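Local coordinates for envelope glycoprotein (Bourbon virus, PDB 5ZL2) that probably drives membrane fusion during viral entry, as a trimeric envelope glycoprotein related to baculovirus gp64, a class III fusion protein, at residues R27-V32 and T203-C208; T93-Q98 and C137-R142; Y55-G60 and H131-T136. All coordinates share one frame; numbering follows the deposited sequence.

Interaction 1: residues R27-V32 and T203-C208; sequences RLQIKV and TKFIPC
Ile30 O is gripped twice from the opposite strand. Ile206 N donates a hydrogen bond of 2.9 Å to Ile30 O, and the CA-H of Phe205 adds a weaker contact. Ile206 O accepts Ile30 N in return. Such two-bond rings recur at Leu28 with Cys208 and at Val32 with Lys204, so the strands zip antiparallel, their axes 150° apart. The side chains divide between two faces. On one, Lys31 lies over the Phe205 ring, its CG 4.1 Å from the ring centroid in a CH-pi contact. With CG anti to the backbone N (chi1 -173°) and the chain extended beyond, the lysine carries its methylenes across the ring. Gln29 O sits at the ring edge, 3.1 Å from Phe205 CD2. Arg27 runs alongside Pro207, its NH1 3.2 Å from Pro207 CB, and this NH1 also makes a weak hydrogen bond to Tyr296 of the second subunit. The other face is largely apolar. Ile30 CD1 meets Cys208 SG at 3.6 Å, although Ile30 is poorly ordered, and Val32 CG2 lies 4.0 Å from Ile206 CG2. Cys208 is disulfide-bonded to Cys236 on strand 234-238, and Lys204 NZ, the charged member here, makes a salt bridge to Asp238. The backbone thus sets the register. The apolar face packs with Phe243 and Phe245 from strand 241-245, beside the disulfide, while the Lys31 and Phe205 face relies on aliphatic-aromatic cover.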
ATOM      1  N   ARG A  27      -7.897   1.310  28.891  1.00 52.12           N
ATOM      2  CA  ARG A  27      -6.760   0.490  28.498  1.00 49.08           C
ATOM      3  C   ARG A  27      -6.880  -0.865  29.180  1.00 50.52           C
ATOM      4  O   ARG A  27      -7.077  -0.936  30.398  1.00 54.39           O
ATOM      5  CB  ARG A  27      -5.435   1.163  28.864  1.00 51.47           C
ATOM      6  CG  ARG A  27      -4.308   0.186  29.179  1.00 51.95           C
ATOM      7  CD  ARG A  27      -2.955   0.721  28.722  1.00 58.64           C
ATOM      8  NE  ARG A  27      -2.693   0.436  27.312  1.00 58.81           N
ATOM      9  CZ  ARG A  27      -1.490   0.490  26.748  1.00 56.54           C
ATOM     10  NH1 ARG A  27      -1.348   0.218  25.458  1.00 58.04           N
ATOM     11  NH2 ARG A  27      -0.428   0.814  27.473  1.00 53.30           N
ATOM     12  N   LEU A  28      -6.782  -1.930  28.396  1.00 38.79           N
ATOM     13  CA  LEU A  28      -6.892  -3.289  28.899  1.00 32.60           C
ATOM     14  C   LEU A  28      -5.605  -4.041  28.598  1.00 28.62           C
ATOM     15  O   LEU A  28      -4.953  -3.799  27.580  1.00 36.83           O
ATOM     16  CB  LEU A  28      -8.091  -4.021  28.268  1.00 39.99           C
ATOM     17  CG  LEU A  28      -9.482  -3.975  28.922  1.00 37.13           C
ATOM     18  CD1 LEU A  28      -9.554  -4.885  30.141  1.00 39.71           C
ATOM     19  CD2 LEU A  28      -9.904  -2.561  29.290  1.00 38.58           C
ATOM     20  N   GLN A  29      -5.233  -4.944  29.501  1.00 40.68           N
ATOM     21  CA  GLN A  29      -4.113  -5.862  29.295  1.00 43.22           C
ATOM     22  C   GLN A  29      -4.704  -7.264  29.192  1.00 44.40           C
ATOM     23  O   GLN A  29      -4.753  -8.017  30.165  1.00 45.45           O
ATOM     24  CB  GLN A  29      -3.083  -5.762  30.432  1.00 48.40           C
ATOM     25  CG  GLN A  29      -2.170  -4.549  30.353  1.00 48.14           C
ATOM     26  CD  GLN A  29      -1.060  -4.720  29.335  1.00 47.32           C
ATOM     27  OE1 GLN A  29      -0.814  -5.823  28.850  1.00 50.17           O
ATOM     28  NE2 GLN A  29      -0.384  -3.625  29.005  1.00 52.15           N
ATOM     29  N   ILE A  30      -5.138  -7.617  27.985  1.00 72.19           N
ATOM     30  CA  ILE A  30      -5.946  -8.813  27.778  1.00 69.57           C
ATOM     31  C   ILE A  30      -5.041 -10.035  27.716  1.00 75.45           C
ATOM     32  O   ILE A  30      -4.089 -10.081  26.929  1.00 77.08           O
ATOM     33  CB  ILE A  30      -6.796  -8.680  26.507  1.00 72.29           C
ATOM     34  CG1 ILE A  30      -7.591  -7.368  26.553  1.00 84.61           C
ATOM     35  CG2 ILE A  30      -7.714  -9.881  26.357  1.00 71.62           C
ATOM     36  CD1 ILE A  30      -8.766  -7.304  25.595  1.00 87.99           C
ATOM     37  N   LYS A  31      -5.346 -11.031  28.543  1.00 35.02           N
ATOM     38  CA  LYS A  31      -4.551 -12.248  28.648  1.00 25.22           C
ATOM     39  C   LYS A  31      -5.031 -13.229  27.587  1.00 24.92           C
ATOM     40  O   LYS A  31      -6.155 -13.731  27.662  1.00 32.43           O
ATOM     41  CB  LYS A  31      -4.683 -12.832  30.051  1.00 24.48           C
ATOM     42  CG  LYS A  31      -3.785 -14.013  30.358  1.00 28.61           C
ATOM     43  CD  LYS A  31      -3.994 -14.452  31.799  1.00 27.81           C
ATOM     44  CE  LYS A  31      -3.417 -15.828  32.067  1.00 21.05           C
ATOM     45  NZ  LYS A  31      -3.881 -16.347  33.385  1.00 16.20           N
ATOM     46  N   VAL A  32      -4.186 -13.501  26.594  1.00 32.96           N
ATOM     47  CA  VAL A  32      -4.563 -14.353  25.476  1.00 35.66           C
ATOM     48  C   VAL A  32      -3.552 -15.478  25.313  1.00 34.52           C
ATOM     49  O   VAL A  32      -2.404 -15.389  25.754  1.00 34.02           O
ATOM     50  CB  VAL A  32      -4.678 -13.566  24.152  1.00 33.90           C
ATOM     51  CG1 VAL A  32      -5.746 -12.485  24.255  1.00 33.31           C
ATOM     52  CG2 VAL A  32      -3.330 -12.971  23.777  1.00 33.85           C
ATOM     53  N   THR A 203       1.413 -17.738  26.499  1.00 26.64           N
ATOM     54  CA  THR A 203       0.470 -16.912  27.233  1.00 25.15           C
ATOM     55  C   THR A 203       1.076 -15.526  27.413  1.00 22.82           C
ATOM     56  O   THR A 203       2.203 -15.393  27.900  1.00 17.62           O
ATOM     57  CB  THR A 203       0.142 -17.539  28.586  1.00 27.31           C
ATOM     58  OG1 THR A 203       0.144 -18.967  28.460  1.00 34.04           O
ATOM     59  CG2 THR A 203      -1.226 -17.080  29.066  1.00 26.34           C
ATOM     60  N   LYS A 204       0.335 -14.499  27.005  1.00 25.48           N
ATOM     61  CA  LYS A 204       0.858 -13.143  27.060  1.00 29.72           C
ATOM     62  C   LYS A 204      -0.299 -12.156  27.101  1.00 35.88           C
ATOM     63  O   LYS A 204      -1.428 -12.473  26.714  1.00 34.91           O
ATOM     64  CB  LYS A 204       1.767 -12.846  25.866  1.00 27.81           C
ATOM     65  CG  LYS A 204       1.047 -12.879  24.537  1.00 25.12           C
ATOM     66  CD  LYS A 204       1.969 -12.482  23.408  1.00 30.28           C
ATOM     67  CE  LYS A 204       2.453 -11.056  23.578  1.00 34.05           C
ATOM     68  NZ  LYS A 204       3.219 -10.586  22.389  1.00 27.56           N
ATOM     69  N   PHE A 205       0.006 -10.949  27.571  1.00 26.27           N
ATOM     70  CA  PHE A 205      -0.970  -9.875  27.683  1.00 26.37           C
ATOM     71  C   PHE A 205      -0.760  -8.891  26.540  1.00 27.50           C
ATOM     72  O   PHE A 205       0.309  -8.283  26.425  1.00 27.91           O
ATOM     73  CB  PHE A 205      -0.845  -9.156  29.025  1.00 27.79           C
ATOM     74  CG  PHE A 205      -1.173 -10.010  30.209  1.00 23.59           C
ATOM     75  CD1 PHE A 205      -0.238 -10.890  30.724  1.00 28.09           C
ATOM     76  CD2 PHE A 205      -2.406  -9.916  30.822  1.00 26.78           C
ATOM     77  CE1 PHE A 205      -0.532 -11.678  31.821  1.00 25.06           C
ATOM     78  CE2 PHE A 205      -2.705 -10.695  31.922  1.00 37.69           C
ATOM     79  CZ  PHE A 205      -1.766 -11.579  32.421  1.00 31.13           C
ATOM     80  N   ILE A 206      -1.781  -8.727  25.708  1.00 28.95           N
ATOM     81  CA  ILE A 206      -1.728  -7.744  24.633  1.00 29.24           C
ATOM     82  C   ILE A 206      -2.459  -6.490  25.100  1.00 34.78           C
ATOM     83  O   ILE A 206      -3.492  -6.593  25.777  1.00 38.20           O
ATOM     84  CB  ILE A 206      -2.330  -8.301  23.334  1.00 29.72           C
ATOM     85  CG1 ILE A 206      -3.804  -8.664  23.531  1.00 34.22           C
ATOM     86  CG2 ILE A 206      -1.548  -9.513  22.875  1.00 32.69           C
ATOM     87  CD1 ILE A 206      -4.592  -8.771  22.241  1.00 28.99           C
ATOM     88  N   PRO A 207      -1.953  -5.301  24.798  1.00 51.23           N
ATOM     89  CA  PRO A 207      -2.690  -4.081  25.133  1.00 52.56           C
ATOM     90  C   PRO A 207      -3.841  -3.843  24.167  1.00 48.96           C
ATOM     91  O   PRO A 207      -3.787  -4.215  22.993  1.00 49.14           O
ATOM     92  CB  PRO A 207      -1.626  -2.986  25.011  1.00 51.38           C
ATOM     93  CG  PRO A 207      -0.653  -3.529  24.025  1.00 47.58           C
ATOM     94  CD  PRO A 207      -0.614  -5.011  24.258  1.00 44.31           C
ATOM     95  N   CYS A 208      -4.899  -3.218  24.684  1.00 54.82           N
ATOM     96  CA  CYS A 208      -6.083  -2.933  23.886  1.00 56.45           C
ATOM     97  C   CYS A 208      -6.738  -1.653  24.382  1.00 53.85           C
ATOM     98  O   CYS A 208      -6.472  -1.185  25.491  1.00 57.26           O
ATOM     99  CB  CYS A 208      -7.096  -4.086  23.936  1.00 63.45           C
ATOM    100  SG  CYS A 208      -6.484  -5.689  23.367  1.00 72.27           S
TER

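Interaction 2: residues T93-Q98 and C137-R142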
ATOM      1  N   THR A  93      19.667 -34.315 -14.800  1.00 58.46           N
ATOM      2  CA  THR A  93      18.762 -34.623 -15.901  1.00 57.00           C
ATOM      3  C   THR A  93      19.388 -35.699 -16.782  1.00 62.17           C
ATOM      4  O   THR A  93      20.524 -36.134 -16.564  1.00 59.44           O
ATOM      5  CB  THR A  93      18.446 -33.380 -16.742  1.00 55.22           C
ATOM      6  OG1 THR A  93      19.669 -32.742 -17.127  1.00 61.72           O
ATOM      7  CG2 THR A  93      17.587 -32.402 -15.961  1.00 56.28           C
ATOM      8  N   GLY A  94      18.630 -36.125 -17.792  1.00 47.75           N
ATOM      9  CA  GLY A  94      19.104 -37.078 -18.767  1.00 41.37           C
ATOM     10  C   GLY A  94      20.001 -36.444 -19.812  1.00 40.79           C
ATOM     11  O   GLY A  94      20.623 -35.402 -19.581  1.00 40.75           O
ATOM     12  N   PRO A  95      20.085 -37.064 -20.986  1.00 37.93           N
ATOM     13  CA  PRO A  95      21.024 -36.606 -22.010  1.00 34.88           C
ATOM     14  C   PRO A  95      20.415 -35.630 -23.002  1.00 39.88           C
ATOM     15  O   PRO A  95      19.232 -35.687 -23.342  1.00 41.06           O
ATOM     16  CB  PRO A  95      21.406 -37.914 -22.714  1.00 35.23           C
ATOM     17  CG  PRO A  95      20.139 -38.712 -22.664  1.00 34.36           C
ATOM     18  CD  PRO A  95      19.417 -38.315 -21.383  1.00 38.55           C
ATOM     19  N   GLU A  96      21.266 -34.721 -23.470  1.00 55.89           N
ATOM     20  CA  GLU A  96      20.923 -33.825 -24.568  1.00 52.76           C
ATOM     21  C   GLU A  96      21.159 -34.566 -25.879  1.00 59.33           C
ATOM     22  O   GLU A  96      22.305 -34.837 -26.250  1.00 67.36           O
ATOM     23  CB  GLU A  96      21.754 -32.548 -24.493  1.00 53.68           C
ATOM     24  CG  GLU A  96      21.322 -31.468 -25.469  1.00 64.08           C
ATOM     25  CD  GLU A  96      20.153 -30.651 -24.953  1.00 59.67           C
ATOM     26  OE1 GLU A  96      20.135 -30.345 -23.743  1.00 60.48           O
ATOM     27  OE2 GLU A  96      19.252 -30.319 -25.753  1.00 54.08           O
ATOM     28  N   VAL A  97      20.079 -34.909 -26.573  1.00 35.00           N
ATOM     29  CA  VAL A  97      20.136 -35.679 -27.809  1.00 28.23           C
ATOM     30  C   VAL A  97      19.823 -34.747 -28.968  1.00 30.41           C
ATOM     31  O   VAL A  97      18.810 -34.038 -28.945  1.00 33.54           O
ATOM     32  CB  VAL A  97      19.152 -36.859 -27.780  1.00 30.83           C
ATOM     33  CG1 VAL A  97      19.146 -37.570 -29.115  1.00 30.80           C
ATOM     34  CG2 VAL A  97      19.504 -37.815 -26.655  1.00 35.19           C
ATOM     35  N   GLN A  98      20.683 -34.751 -29.982  1.00 47.60           N
ATOM     36  CA  GLN A  98      20.487 -33.907 -31.155  1.00 45.74           C
ATOM     37  C   GLN A  98      20.755 -34.724 -32.409  1.00 46.37           C
ATOM     38  O   GLN A  98      21.841 -35.290 -32.560  1.00 50.00           O
ATOM     39  CB  GLN A  98      21.395 -32.674 -31.109  1.00 44.16           C
ATOM     40  CG  GLN A  98      21.076 -31.654 -32.194  1.00 53.39           C
ATOM     41  CD  GLN A  98      21.808 -30.338 -32.012  1.00 50.36           C
ATOM     42  OE1 GLN A  98      22.658 -30.197 -31.130  1.00 56.27           O
ATOM     43  NE2 GLN A  98      21.481 -29.362 -32.852  1.00 36.24           N
ATOM     44  N   CYS A 137      15.551 -38.534 -33.487  1.00 24.97           N
ATOM     45  CA  CYS A 137      15.217 -38.246 -32.102  1.00 21.04           C
ATOM     46  C   CYS A 137      15.933 -36.983 -31.649  1.00 22.23           C
ATOM     47  O   CYS A 137      17.134 -36.824 -31.886  1.00 24.33           O
ATOM     48  CB  CYS A 137      15.592 -39.418 -31.197  1.00 26.35           C
ATOM     49  SG  CYS A 137      15.443 -39.062 -29.439  1.00 26.94           S
ATOM     50  N   ASN A 138      15.186 -36.088 -31.008  1.00 29.49           N
ATOM     51  CA  ASN A 138      15.719 -34.895 -30.367  1.00 28.48           C
ATOM     52  C   ASN A 138      15.189 -34.844 -28.942  1.00 23.57           C
ATOM     53  O   ASN A 138      14.011 -35.126 -28.703  1.00 21.88           O
ATOM     54  CB  ASN A 138      15.331 -33.622 -31.127  1.00 23.18           C
ATOM     55  CG  ASN A 138      16.109 -33.454 -32.415  1.00 22.28           C
ATOM     56  OD1 ASN A 138      17.233 -32.954 -32.416  1.00 25.89           O
ATOM     57  ND2 ASN A 138      15.512 -33.874 -33.523  1.00 23.36           N
ATOM     58  N   LEU A 139      16.057 -34.496 -27.996  1.00 21.29           N
ATOM     59  CA  LEU A 139      15.705 -34.599 -26.582  1.00 23.50           C
ATOM     60  C   LEU A 139      16.401 -33.486 -25.810  1.00 24.21           C
ATOM     61  O   LEU A 139      17.620 -33.534 -25.610  1.00 25.30           O
ATOM     62  CB  LEU A 139      16.087 -35.971 -26.033  1.00 25.96           C
ATOM     63  CG  LEU A 139      15.516 -36.377 -24.676  1.00 22.88           C
ATOM     64  CD1 LEU A 139      14.009 -36.519 -24.737  1.00 17.64           C
ATOM     65  CD2 LEU A 139      16.150 -37.668 -24.233  1.00 31.40           C
ATOM     66  N   SER A 140      15.623 -32.504 -25.358  1.00 19.00           N
ATOM     67  CA  SER A 140      16.132 -31.345 -24.641  1.00 21.15           C
ATOM     68  C   SER A 140      15.591 -31.354 -23.221  1.00 21.14           C
ATOM     69  O   SER A 140      14.454 -31.771 -22.986  1.00 22.62           O
ATOM     70  CB  SER A 140      15.734 -30.051 -25.351  1.00 22.15           C
ATOM     71  OG  SER A 140      16.643 -29.006 -25.066  1.00 24.28           O
ATOM     72  N   TRP A 141      16.402 -30.887 -22.275  1.00 29.25           N
ATOM     73  CA  TRP A 141      16.104 -31.007 -20.856  1.00 32.22           C
ATOM     74  C   TRP A 141      16.155 -29.646 -20.175  1.00 33.27           C
ATOM     75  O   TRP A 141      16.959 -28.782 -20.534  1.00 32.67           O
ATOM     76  CB  TRP A 141      17.091 -31.955 -20.166  1.00 36.80           C
ATOM     77  CG  TRP A 141      16.863 -33.407 -20.466  1.00 38.03           C
ATOM     78  CD1 TRP A 141      17.337 -34.108 -21.534  1.00 37.23           C
ATOM     79  CD2 TRP A 141      16.118 -34.339 -19.673  1.00 38.53           C
ATOM     80  NE1 TRP A 141      16.930 -35.418 -21.461  1.00 37.44           N
ATOM     81  CE2 TRP A 141      16.180 -35.585 -20.326  1.00 39.58           C
ATOM     82  CE3 TRP A 141      15.402 -34.241 -18.476  1.00 39.16           C
ATOM     83  CZ2 TRP A 141      15.553 -36.723 -19.823  1.00 45.46           C
ATOM     84  CZ3 TRP A 141      14.780 -35.370 -17.979  1.00 39.42           C
ATOM     85  CH2 TRP A 141      14.858 -36.595 -18.651  1.00 47.09           C
ATOM     86  N   ARG A 142      15.294 -29.474 -19.169  1.00 39.94           N
ATOM     87  CA  ARG A 142      15.233 -28.255 -18.375  1.00 35.86           C
ATOM     88  C   ARG A 142      15.172 -28.611 -16.898  1.00 37.34           C
ATOM     89  O   ARG A 142      14.522 -29.587 -16.514  1.00 41.26           O
ATOM     90  CB  ARG A 142      14.023 -27.395 -18.760  1.00 36.88           C
ATOM     91  CG  ARG A 142      12.682 -27.920 -18.266  1.00 36.34           C
ATOM     92  CD  ARG A 142      11.534 -27.090 -18.820  1.00 36.57           C
ATOM     93  NE  ARG A 142      11.797 -25.659 -18.713  1.00 32.15           N
ATOM     94  CZ  ARG A 142      11.350 -24.897 -17.721  1.00 41.81           C
ATOM     95  NH1 ARG A 142      10.616 -25.436 -16.755  1.00 40.16           N
ATOM     96  NH2 ARG A 142      11.632 -23.599 -17.695  1.00 37.83           N
TER
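Gly94 lies flat against the Trp141 indole, and here the packing is close. Gly94 N sits 3.5 Å above the ring plane, over its centre. Gly94 CA makes a CH-pi contact with the six-membered ring, 4.0 Å from its centroid. Thr93 slides past the same indole, its CB 3.6 Å from Trp141 CE3. Further along, Val97 and Leu139 form a hydrogen-bonded antiparallel pair. Val97 N reaches Leu139 O at 3.0 Å, in the carbonyl plane and on a lone pair. Val97 CB and Leu139 CB meet at 3.6 Å. Val97 CG1, anti to the backbone N (chi1 175°), turns to Cys137 SG at 4.0 Å. The side with Glu96 and Gln98 is looser and exposed. Ser140 OG donates a hydrogen bond of 3.0 Å to the syn lone pair of Glu96 OE2, which the chi2 bend (83°) brings within range. The same OE2 forms a salt bridge with Arg126, and Ser140 OG is also bonded to Glu124 N. Around the contact, strand 134-148 pairs with strand 44-58, whose Tyr51 and Arg53 touch Leu139. Strand 126-127 brings Arg126 against Gln98 and Ser140, and the Cys137-Cys108 disulfide ties in the loop beyond.

Interaction 3: residues Y55-G60 and H131-T136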
ATOM      1  N   TYR A  55      10.180 -37.282 -31.563  1.00 17.28           N
ATOM      2  CA  TYR A  55      10.482 -38.555 -32.211  1.00 19.71           C
ATOM      3  C   TYR A  55       9.809 -38.575 -33.581  1.00 24.00           C
ATOM      4  O   TYR A  55       8.589 -38.741 -33.681  1.00 23.67           O
ATOM      5  CB  TYR A  55      10.014 -39.719 -31.342  1.00 19.33           C
ATOM      6  CG  TYR A  55      10.440 -41.071 -31.847  1.00 22.10           C
ATOM      7  CD1 TYR A  55      11.775 -41.450 -31.821  1.00 25.45           C
ATOM      8  CD2 TYR A  55       9.510 -41.975 -32.342  1.00 24.34           C
ATOM      9  CE1 TYR A  55      12.177 -42.687 -32.282  1.00 26.10           C
ATOM     10  CE2 TYR A  55       9.901 -43.216 -32.805  1.00 28.47           C
ATOM     11  CZ  TYR A  55      11.237 -43.567 -32.771  1.00 29.86           C
ATOM     12  OH  TYR A  55      11.633 -44.803 -33.230  1.00 38.20           O
ATOM     13  N   CYS A  56      10.606 -38.408 -34.633  1.00 26.15           N
ATOM     14  CA  CYS A  56      10.102 -38.239 -35.987  1.00 31.36           C
ATOM     15  C   CYS A  56      10.494 -39.419 -36.867  1.00 30.64           C
ATOM     16  O   CYS A  56      11.495 -40.094 -36.617  1.00 31.04           O
ATOM     17  CB  CYS A  56      10.636 -36.940 -36.607  1.00 34.49           C
ATOM     18  SG  CYS A  56      10.367 -35.450 -35.610  1.00 29.43           S
ATOM     19  N   TYR A  57       9.696 -39.654 -37.910  1.00 44.57           N
ATOM     20  CA  TYR A  57      10.005 -40.660 -38.921  1.00 45.49           C
ATOM     21  C   TYR A  57       9.701 -40.099 -40.301  1.00 39.90           C
ATOM     22  O   TYR A  57       8.625 -39.538 -40.526  1.00 40.29           O
ATOM     23  CB  TYR A  57       9.215 -41.954 -38.697  1.00 38.54           C
ATOM     24  CG  TYR A  57       9.488 -43.018 -39.740  1.00 39.37           C
ATOM     25  CD1 TYR A  57      10.672 -43.745 -39.732  1.00 38.21           C
ATOM     26  CD2 TYR A  57       8.556 -43.298 -40.733  1.00 44.11           C
ATOM     27  CE1 TYR A  57      10.919 -44.718 -40.685  1.00 39.13           C
ATOM     28  CE2 TYR A  57       8.794 -44.268 -41.686  1.00 38.38           C
ATOM     29  CZ  TYR A  57       9.974 -44.973 -41.658  1.00 41.12           C
ATOM     30  OH  TYR A  57      10.200 -45.937 -42.613  1.00 43.36           O
ATOM     31  N   ASN A  58      10.655 -40.250 -41.216  1.00 19.69           N
ATOM     32  CA  ASN A  58      10.551 -39.752 -42.586  1.00 18.54           C
ATOM     33  C   ASN A  58      10.575 -40.960 -43.513  1.00 19.22           C
ATOM     34  O   ASN A  58      11.641 -41.396 -43.953  1.00 19.94           O
ATOM     35  CB  ASN A  58      11.681 -38.776 -42.903  1.00 20.23           C
ATOM     36  CG  ASN A  58      11.649 -38.279 -44.336  1.00 17.53           C
ATOM     37  OD1 ASN A  58      10.769 -38.637 -45.116  1.00 18.13           O
ATOM     38  ND2 ASN A  58      12.613 -37.437 -44.684  1.00 19.26           N
ATOM     39  N   GLY A  59       9.394 -41.492 -43.812  1.00 23.70           N
ATOM     40  CA  GLY A  59       9.277 -42.594 -44.743  1.00 24.20           C
ATOM     41  C   GLY A  59       8.513 -42.199 -45.988  1.00 24.49           C
ATOM     42  O   GLY A  59       7.804 -43.020 -46.577  1.00 32.54           O
ATOM     43  N   GLY A  60       8.647 -40.945 -46.395  1.00 13.67           N
ATOM     44  CA  GLY A  60       7.969 -40.451 -47.572  1.00 18.63           C
ATOM     45  C   GLY A  60       6.520 -40.088 -47.303  1.00 16.77           C
ATOM     46  O   GLY A  60       5.893 -40.544 -46.348  1.00 15.87           O
ATOM     47  N   HIS A 131      15.721 -37.561 -42.498  1.00 22.33           N
ATOM     48  CA  HIS A 131      16.403 -38.826 -42.752  1.00 25.85           C
ATOM     49  C   HIS A 131      15.381 -39.814 -43.296  1.00 28.24           C
ATOM     50  O   HIS A 131      14.497 -40.269 -42.561  1.00 25.90           O
ATOM     51  CB  HIS A 131      17.069 -39.358 -41.484  1.00 32.52           C
ATOM     52  CG  HIS A 131      18.242 -38.547 -41.034  1.00 25.96           C
ATOM     53  ND1 HIS A 131      19.349 -38.339 -41.828  1.00 21.68           N
ATOM     54  CD2 HIS A 131      18.483 -37.895 -39.873  1.00 28.06           C
ATOM     55  CE1 HIS A 131      20.222 -37.593 -41.173  1.00 28.53           C
ATOM     56  NE2 HIS A 131      19.720 -37.311 -39.985  1.00 26.89           N
ATOM     57  N   PHE A 132      15.508 -40.156 -44.576  1.00 31.35           N
ATOM     58  CA  PHE A 132      14.473 -40.944 -45.227  1.00 35.10           C
ATOM     59  C   PHE A 132      14.485 -42.389 -44.744  1.00 32.78           C
ATOM     60  O   PHE A 132      15.544 -42.976 -44.502  1.00 26.69           O
ATOM     61  CB  PHE A 132      14.629 -40.907 -46.745  1.00 32.93           C
ATOM     62  CG  PHE A 132      13.480 -41.539 -47.471  1.00 33.93           C
ATOM     63  CD1 PHE A 132      12.304 -40.835 -47.677  1.00 29.73           C
ATOM     64  CD2 PHE A 132      13.560 -42.847 -47.921  1.00 35.98           C
ATOM     65  CE1 PHE A 132      11.238 -41.419 -48.333  1.00 29.96           C
ATOM     66  CE2 PHE A 132      12.498 -43.438 -48.578  1.00 28.90           C
ATOM     67  CZ  PHE A 132      11.336 -42.723 -48.784  1.00 31.00           C
ATOM     68  N   ALA A 133      13.281 -42.960 -44.620  1.00 40.83           N
ATOM     69  CA  ALA A 133      13.077 -44.334 -44.157  1.00 42.46           C
ATOM     70  C   ALA A 133      13.730 -44.570 -42.800  1.00 38.61           C
ATOM     71  O   ALA A 133      14.153 -45.684 -42.485  1.00 39.97           O
ATOM     72  CB  ALA A 133      13.585 -45.350 -45.183  1.00 48.17           C
ATOM     73  N   HIS A 134      13.808 -43.522 -41.986  1.00 74.72           N
ATOM     74  CA  HIS A 134      14.547 -43.585 -40.738  1.00 78.65           C
ATOM     75  C   HIS A 134      13.863 -42.709 -39.701  1.00 74.94           C
ATOM     76  O   HIS A 134      13.155 -41.755 -40.032  1.00 80.45           O
ATOM     77  CB  HIS A 134      16.002 -43.143 -40.933  1.00 77.28           C
ATOM     78  CG  HIS A 134      16.868 -44.185 -41.564  1.00 79.36           C
ATOM     79  ND1 HIS A 134      16.407 -45.445 -41.880  1.00 80.58           N
ATOM     80  CD2 HIS A 134      18.172 -44.160 -41.926  1.00 83.09           C
ATOM     81  CE1 HIS A 134      17.388 -46.151 -42.412  1.00 89.90           C
ATOM     82  NE2 HIS A 134      18.470 -45.395 -42.448  1.00 91.98           N
ATOM     83  N   HIS A 135      14.086 -43.046 -38.438  1.00 36.40           N
ATOM     84  CA  HIS A 135      13.614 -42.226 -37.336  1.00 35.95           C
ATOM     85  C   HIS A 135      14.676 -41.200 -36.954  1.00 42.49           C
ATOM     86  O   HIS A 135      15.864 -41.367 -37.234  1.00 43.15           O
ATOM     87  CB  HIS A 135      13.264 -43.090 -36.126  1.00 36.93           C
ATOM     88  CG  HIS A 135      12.038 -43.928 -36.316  1.00 38.36           C
ATOM     89  ND1 HIS A 135      10.774 -43.482 -35.997  1.00 33.58           N
ATOM     90  CD2 HIS A 135      11.886 -45.189 -36.784  1.00 31.84           C
ATOM     91  CE1 HIS A 135       9.895 -44.430 -36.265  1.00 34.82           C
ATOM     92  NE2 HIS A 135      10.543 -45.477 -36.744  1.00 34.80           N
ATOM     93  N   THR A 136      14.228 -40.122 -36.316  1.00 49.02           N
ATOM     94  CA  THR A 136      15.124 -39.091 -35.807  1.00 43.55           C
ATOM     95  C   THR A 136      14.627 -38.663 -34.436  1.00 41.96           C
ATOM     96  O   THR A 136      13.426 -38.456 -34.246  1.00 40.03           O
ATOM     97  CB  THR A 136      15.200 -37.880 -36.747  1.00 43.05           C
ATOM     98  OG1 THR A 136      15.628 -38.303 -38.047  1.00 48.90           O
ATOM     99  CG2 THR A 136      16.188 -36.850 -36.215  1.00 43.72           C
TER
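This contact is the end of an antiparallel ladder between strands 44-58 and 134-148, far out along the elongated chain. A type II turn from His131 to His134 leads into the second strand. Comparison with gp64 suggests that the loops here are the fusion loops. Cys56 and Thr136 form the firm hydrogen-bonded pair: Cys56 N reaches Thr136 O at 2.8 Å, almost straight, and Thr136 N reaches Cys56 O at 2.7 Å. Cys56 also carries a disulfide to Cys68. Beside them the His135 imidazole is held between two tyrosines. Tyr57 CD1 stands 3.4 Å above the centre of one face. Tyr55 OH lies 3.1 Å above the plane on the opposite face, nearer the rim. The Tyr55 ring is nearly parallel to the imidazole, at 13°, but slid so far that the two barely overlap. The Tyr57 ring is oblique, at 41°. At the loop end, the Phe132 ring lies against Gly60. Asn58 OD1 accepts a weak bond of 3.4 Å from Gly60 N, and Asn58 ND2 bonds Ser61 O of the second subunit. Phe132 packs on Leu62 of that subunit. Tyr57 CD1 and the Tyr55 hydroxyl thus cover the two faces of the imidazole, and the amide of Asn58 couples the loop of its own chain to the neighbouring one.

Interactions 2 and 3 share strand 134-148: residues 131-136 run directly into 137-142. Their centres are 18 Å apart, and both reach the sheet in which strands 134-148 and 44-58 are neighbours. Interaction 1 lies in a separate mixed sheet, on the opposite side of the chain's centre. Its centre is 61 Å from that of interaction 2 and 77 Å from that of interaction 3. The chain leaves by strand 26-36, builds the distal region with interactions 2 and 3, and returns by strand 200-210, so interaction 1 closes the excursion at its base. Interactions 1 and 3 both meet the second subunit; no other chain touches interaction 2.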